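Local coordinates for protein complement C1r subcomponent (Homo sapiens, PDB 6F1D) that acts as a serine protease of the complement C1 complex, with a calcium-binding CUB domain probably involved in the C1r–C1s interaction, at residues Y24-R35 and N91-S102. Sequence-based numbering, arbitrary orientation.
With CA (calcium ion), chain B.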
loop_
_atom_site.group_PDB
_atom_site.type_symbol
_atom_site.label_atom_id
_atom_site.label_comp_id
_atom_site.label_asym_id
_atom_site.label_seq_id
_atom_site.Cartn_x
_atom_site.Cartn_y
_atom_site.Cartn_z
ATOM N N TYR A 24 7.444 10.181 -4.213
ATOM C CA TYR A 24 6.097 10.552 -3.772
ATOM C C TYR A 24 6.102 11.898 -3.031
ATOM O O TYR A 24 7.113 12.314 -2.458
ATOM C CB TYR A 24 5.465 9.459 -2.930
ATOM C CG TYR A 24 6.306 8.975 -1.795
ATOM C CD1 TYR A 24 6.366 9.693 -0.621
ATOM C CD2 TYR A 24 7.033 7.789 -1.914
ATOM C CE1 TYR A 24 7.140 9.273 0.454
ATOM C CE2 TYR A 24 7.819 7.332 -0.840
ATOM C CZ TYR A 24 7.863 8.097 0.332
ATOM O OH TYR A 24 8.583 7.671 1.430
ATOM N N PRO A 25 4.997 12.635 -3.090
ATOM C CA PRO A 25 4.930 13.981 -2.476
ATOM C C PRO A 25 4.933 13.905 -0.954
ATOM O O PRO A 25 4.582 12.870 -0.378
ATOM C CB PRO A 25 3.584 14.526 -2.989
ATOM C CG PRO A 25 3.086 13.538 -3.973
ATOM C CD PRO A 25 3.722 12.243 -3.690
ATOM N N PRO A 26 5.245 14.999 -0.262
ATOM C CA PRO A 26 5.196 14.995 1.197
ATOM C C PRO A 26 3.802 15.309 1.728
ATOM O O PRO A 26 2.899 15.692 0.990
ATOM C CB PRO A 26 6.182 16.120 1.558
ATOM C CG PRO A 26 5.990 17.108 0.469
ATOM C CD PRO A 26 5.724 16.303 -0.778
ATOM N N ASP A 27 3.645 15.093 3.046
ATOM C CA ASP A 27 2.473 15.478 3.823
ATOM C C ASP A 27 1.198 14.808 3.331
ATOM O O ASP A 27 0.106 15.361 3.459
ATOM C CB ASP A 27 2.339 16.999 3.867
ATOM C CG ASP A 27 3.521 17.647 4.562
ATOM O OD1 ASP A 27 3.901 17.156 5.657
ATOM O OD2 ASP A 27 4.092 18.617 4.012
ATOM N N LEU A 28 1.325 13.588 2.819
ATOM C CA LEU A 28 0.181 12.857 2.319
ATOM C C LEU A 28 -0.481 12.084 3.447
ATOM O O LEU A 28 0.191 11.553 4.336
ATOM C CB LEU A 28 0.599 11.851 1.264
ATOM C CG LEU A 28 1.110 12.330 -0.076
ATOM C CD1 LEU A 28 1.466 11.080 -0.908
ATOM C CD2 LEU A 28 0.104 13.272 -0.765
ATOM N N ARG A 29 -1.800 11.964 3.355
ATOM C CA ARG A 29 -2.568 10.930 4.049
ATOM C C ARG A 29 -3.483 10.318 2.998
ATOM O O ARG A 29 -4.589 10.814 2.769
ATOM C CB ARG A 29 -3.354 11.510 5.247
ATOM C CG ARG A 29 -2.700 12.744 5.873
ATOM C CD ARG A 29 -3.132 12.989 7.333
ATOM N NE ARG A 29 -3.144 14.414 7.677
ATOM C CZ ARG A 29 -2.062 15.196 7.768
ATOM N NH1 ARG A 29 -0.843 14.707 7.541
ATOM N NH2 ARG A 29 -2.198 16.481 8.083
ATOM N N CYS A 30 -3.004 9.269 2.342
ATOM C CA CYS A 30 -3.684 8.621 1.229
ATOM C C CYS A 30 -4.420 7.378 1.715
ATOM O O CYS A 30 -3.881 6.602 2.504
ATOM C CB CYS A 30 -2.671 8.216 0.149
ATOM S SG CYS A 30 -1.715 9.571 -0.439
ATOM N N ASN A 31 -5.649 7.186 1.234
ATOM C CA ASN A 31 -6.414 5.979 1.529
ATOM C C ASN A 31 -6.789 5.304 0.218
ATOM O O ASN A 31 -7.492 5.896 -0.613
ATOM C CB ASN A 31 -7.682 6.328 2.330
ATOM C CG ASN A 31 -8.575 5.110 2.578
ATOM O OD1 ASN A 31 -8.090 3.984 2.803
ATOM N ND2 ASN A 31 -9.890 5.333 2.538
ATOM N N TYR A 32 -6.367 4.058 0.059
ATOM C CA TYR A 32 -6.706 3.230 -1.087
ATOM C C TYR A 32 -7.563 2.074 -0.596
ATOM O O TYR A 32 -7.152 1.354 0.309
ATOM C CB TYR A 32 -5.447 2.658 -1.736
ATOM C CG TYR A 32 -4.389 3.682 -2.080
ATOM C CD1 TYR A 32 -4.262 4.148 -3.377
ATOM C CD2 TYR A 32 -3.485 4.146 -1.113
ATOM C CE1 TYR A 32 -3.286 5.094 -3.717
ATOM C CE2 TYR A 32 -2.491 5.082 -1.446
ATOM C CZ TYR A 32 -2.407 5.537 -2.745
ATOM O OH TYR A 32 -1.449 6.464 -3.084
ATOM N N SER A 33 -8.736 1.890 -1.171
ATOM C CA SER A 33 -9.607 0.796 -0.752
ATOM C C SER A 33 -9.787 -0.184 -1.895
ATOM O O SER A 33 -9.999 0.229 -3.046
ATOM C CB SER A 33 -10.994 1.323 -0.303
ATOM O OG SER A 33 -10.854 2.258 0.764
ATOM N N ILE A 34 -9.777 -1.473 -1.574
ATOM C CA ILE A 34 -10.140 -2.535 -2.511
ATOM C C ILE A 34 -11.382 -3.223 -1.977
ATOM O O ILE A 34 -11.414 -3.635 -0.809
ATOM C CB ILE A 34 -9.015 -3.567 -2.665
ATOM C CG1 ILE A 34 -7.693 -2.851 -2.893
ATOM C CG2 ILE A 34 -9.375 -4.558 -3.809
ATOM C CD1 ILE A 34 -6.506 -3.859 -2.954
ATOM N N ARG A 35 -12.404 -3.333 -2.808
ATOM C CA ARG A 35 -13.643 -3.976 -2.375
ATOM C C ARG A 35 -14.083 -4.896 -3.498
ATOM O O ARG A 35 -14.379 -4.416 -4.599
ATOM C CB ARG A 35 -14.734 -2.941 -2.063
ATOM C CG ARG A 35 -14.398 -2.002 -0.861
ATOM C CD ARG A 35 -14.540 -2.789 0.428
ATOM N NE ARG A 35 -14.352 -1.987 1.638
ATOM C CZ ARG A 35 -13.193 -1.484 2.047
ATOM N NH1 ARG A 35 -12.071 -1.696 1.338
ATOM N NH2 ARG A 35 -13.163 -0.773 3.189
ATOM N N ASN A 91 -12.247 -9.913 1.368
ATOM C CA ASN A 91 -12.694 -9.186 0.186
ATOM C C ASN A 91 -12.629 -7.669 0.346
ATOM O O ASN A 91 -13.107 -6.957 -0.536
ATOM C CB ASN A 91 -14.125 -9.600 -0.178
ATOM C CG ASN A 91 -15.131 -9.140 0.849
ATOM O OD1 ASN A 91 -14.845 -9.135 2.035
ATOM N ND2 ASN A 91 -16.310 -8.734 0.395
ATOM N N ALA A 92 -12.063 -7.158 1.444
ATOM C CA ALA A 92 -12.037 -5.717 1.736
ATOM C C ALA A 92 -10.671 -5.390 2.305
ATOM O O ALA A 92 -10.342 -5.831 3.410
ATOM C CB ALA A 92 -13.124 -5.334 2.740
ATOM N N VAL A 93 -9.875 -4.643 1.556
ATOM C CA VAL A 93 -8.541 -4.235 1.998
ATOM C C VAL A 93 -8.470 -2.712 1.977
ATOM O O VAL A 93 -9.089 -2.070 1.120
ATOM C CB VAL A 93 -7.475 -4.884 1.097
ATOM C CG1 VAL A 93 -6.101 -4.247 1.266
ATOM C CG2 VAL A 93 -7.442 -6.406 1.431
ATOM N N ASP A 94 -7.771 -2.123 2.947
ATOM C CA ASP A 94 -7.466 -0.700 2.855
ATOM C C ASP A 94 -5.966 -0.522 3.032
ATOM O O ASP A 94 -5.356 -1.195 3.866
ATOM C CB ASP A 94 -8.213 0.107 3.896
ATOM C CG ASP A 94 -9.746 0.051 3.697
ATOM O OD1 ASP A 94 -10.336 1.054 3.189
ATOM O OD2 ASP A 94 -10.358 -0.994 4.060
ATOM N N LEU A 95 -5.368 0.340 2.218
ATOM C CA LEU A 95 -3.989 0.790 2.406
ATOM C C LEU A 95 -4.008 2.261 2.776
ATOM O O LEU A 95 -4.697 3.053 2.132
ATOM C CB LEU A 95 -3.153 0.601 1.157
ATOM C CG LEU A 95 -3.049 -0.868 0.758
ATOM C CD1 LEU A 95 -4.130 -1.103 -0.259
ATOM C CD2 LEU A 95 -1.671 -1.135 0.176
ATOM N N LEU A 96 -3.277 2.607 3.819
ATOM C CA LEU A 96 -3.138 3.975 4.282
ATOM C C LEU A 96 -1.666 4.300 4.080
ATOM O O LEU A 96 -0.808 3.573 4.567
ATOM C CB LEU A 96 -3.502 4.099 5.758
ATOM C CG LEU A 96 -4.923 3.791 6.192
ATOM C CD1 LEU A 96 -5.094 4.300 7.624
ATOM C CD2 LEU A 96 -5.900 4.449 5.216
ATOM N N PHE A 97 -1.372 5.343 3.326
ATOM C CA PHE A 97 0.008 5.784 3.130
ATOM C C PHE A 97 0.152 7.187 3.714
ATOM O O PHE A 97 -0.492 8.127 3.229
ATOM C CB PHE A 97 0.317 5.764 1.624
ATOM C CG PHE A 97 1.744 6.056 1.261
ATOM C CD1 PHE A 97 2.007 6.847 0.164
ATOM C CD2 PHE A 97 2.801 5.501 1.966
ATOM C CE1 PHE A 97 3.342 7.130 -0.220
ATOM C CE2 PHE A 97 4.134 5.772 1.578
ATOM C CZ PHE A 97 4.382 6.567 0.487
ATOM N N PHE A 98 1.012 7.336 4.721
ATOM C CA PHE A 98 1.276 8.618 5.367
ATOM C C PHE A 98 2.701 9.041 5.056
ATOM O O PHE A 98 3.618 8.228 5.178
ATOM C CB PHE A 98 1.167 8.511 6.883
ATOM C CG PHE A 98 -0.183 8.067 7.388
ATOM C CD1 PHE A 98 -1.188 8.994 7.607
ATOM C CD2 PHE A 98 -0.422 6.729 7.702
ATOM C CE1 PHE A 98 -2.429 8.607 8.099
ATOM C CE2 PHE A 98 -1.672 6.324 8.206
ATOM C CZ PHE A 98 -2.669 7.269 8.401
ATOM N N THR A 99 2.902 10.296 4.691
ATOM C CA THR A 99 4.264 10.742 4.445
ATOM C C THR A 99 4.486 12.054 5.157
ATOM O O THR A 99 3.557 12.859 5.343
ATOM C CB THR A 99 4.578 10.912 2.951
ATOM O OG1 THR A 99 3.780 11.981 2.415
ATOM C CG2 THR A 99 4.212 9.648 2.179
ATOM N N ASP A 100 5.722 12.289 5.542
ATOM C CA ASP A 100 6.023 13.480 6.320
ATOM C C ASP A 100 6.484 14.599 5.387
ATOM O O ASP A 100 6.271 14.528 4.179
ATOM C CB ASP A 100 7.071 13.167 7.387
ATOM C CG ASP A 100 8.469 12.863 6.792
ATOM O OD1 ASP A 100 8.637 12.811 5.544
ATOM O OD2 ASP A 100 9.414 12.654 7.604
ATOM N N GLU A 101 7.192 15.600 5.921
ATOM C CA GLU A 101 7.411 16.841 5.189
ATOM C C GLU A 101 8.568 16.795 4.183
ATOM O O GLU A 101 8.697 17.748 3.413
ATOM C CB GLU A 101 7.651 17.996 6.182
ATOM C CG GLU A 101 8.921 17.840 7.033
ATOM C CD GLU A 101 9.070 18.919 8.131
ATOM O OE1 GLU A 101 8.109 19.145 8.915
ATOM O OE2 GLU A 101 10.156 19.546 8.204
ATOM N N SER A 102 9.419 15.752 4.160
ATOM C CA SER A 102 10.609 15.831 3.306
ATOM C C SER A 102 11.081 14.445 2.869
ATOM O O SER A 102 10.642 13.406 3.389
ATOM C CB SER A 102 11.753 16.526 4.029
ATOM O OG SER A 102 12.195 15.663 5.090
HETATM CA CA CA B . 9.299 11.384 3.798
HETATM O O HOH W 1 6.651 19.613 3.106
HETATM O O HOH W 2 0.918 13.054 6.738
HETATM O O HOH W 3 -11.707 3.112 3.693
HETATM O O HOH W 4 7.610 12.457 2.621
HETATM O O HOH W 5 10.147 10.857 1.463
#
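Thr99 meets the 24-35 segment with every side-chain atom, just past the point where strands 29-35 and 92-98 end their antiparallel pairing. Thr99 CB lies 3.9 Å from both Pro25 O and Tyr24 CE1. From there the methyl Thr99 CG2 approaches the Tyr24 ring, 3.4 Å from Tyr24 CE1, and also lies over the rim of one face of the Phe97 ring of its own segment. The other branch, Thr99 OG1, sits between its own N and carbonyl carbon (chi1 66°), donates to a lone pair of Pro25 O and accepts from Leu28 N, 3.0 Å from Thr99 OG1. Where a beta ladder ends, such side-chain hydrogen bonds can join the backbone in holding the loop. Phe97, its CG anti to the backbone N (chi1 -174°), drives its CZ edge over the centre of the Tyr24 ring in a T-shaped pair, planes at 78°. The Tyr24 hydroxyl is hydrogen-bonded to the carboxylate of Asp63 and to Glu53 N; both residues are calcium ligands.

On the opposite sheet face, Asp94 gathers two side-chain partners. Ser33 OG donates to Asp94 OD1 (2.8 Å) from above the carboxylate plane, while Arg35 NH2 meets the syn lone pair of Asp94 OD2 (2.9 Å), the two planar groups nearly perpendicular. Ala92 CB lies over one face of that guanidinium. With an alanine in place of Asp94, the Arg35 guanidinium would probably lose its countercharge and the Ser33 hydroxyl its acceptor.

Beyond Thr99, Asp100 OD1 and Ser102 O bind calcium. Paired strands running into an acidic loop site of this kind are characteristic of the calcium-binding CUB beta-sandwich.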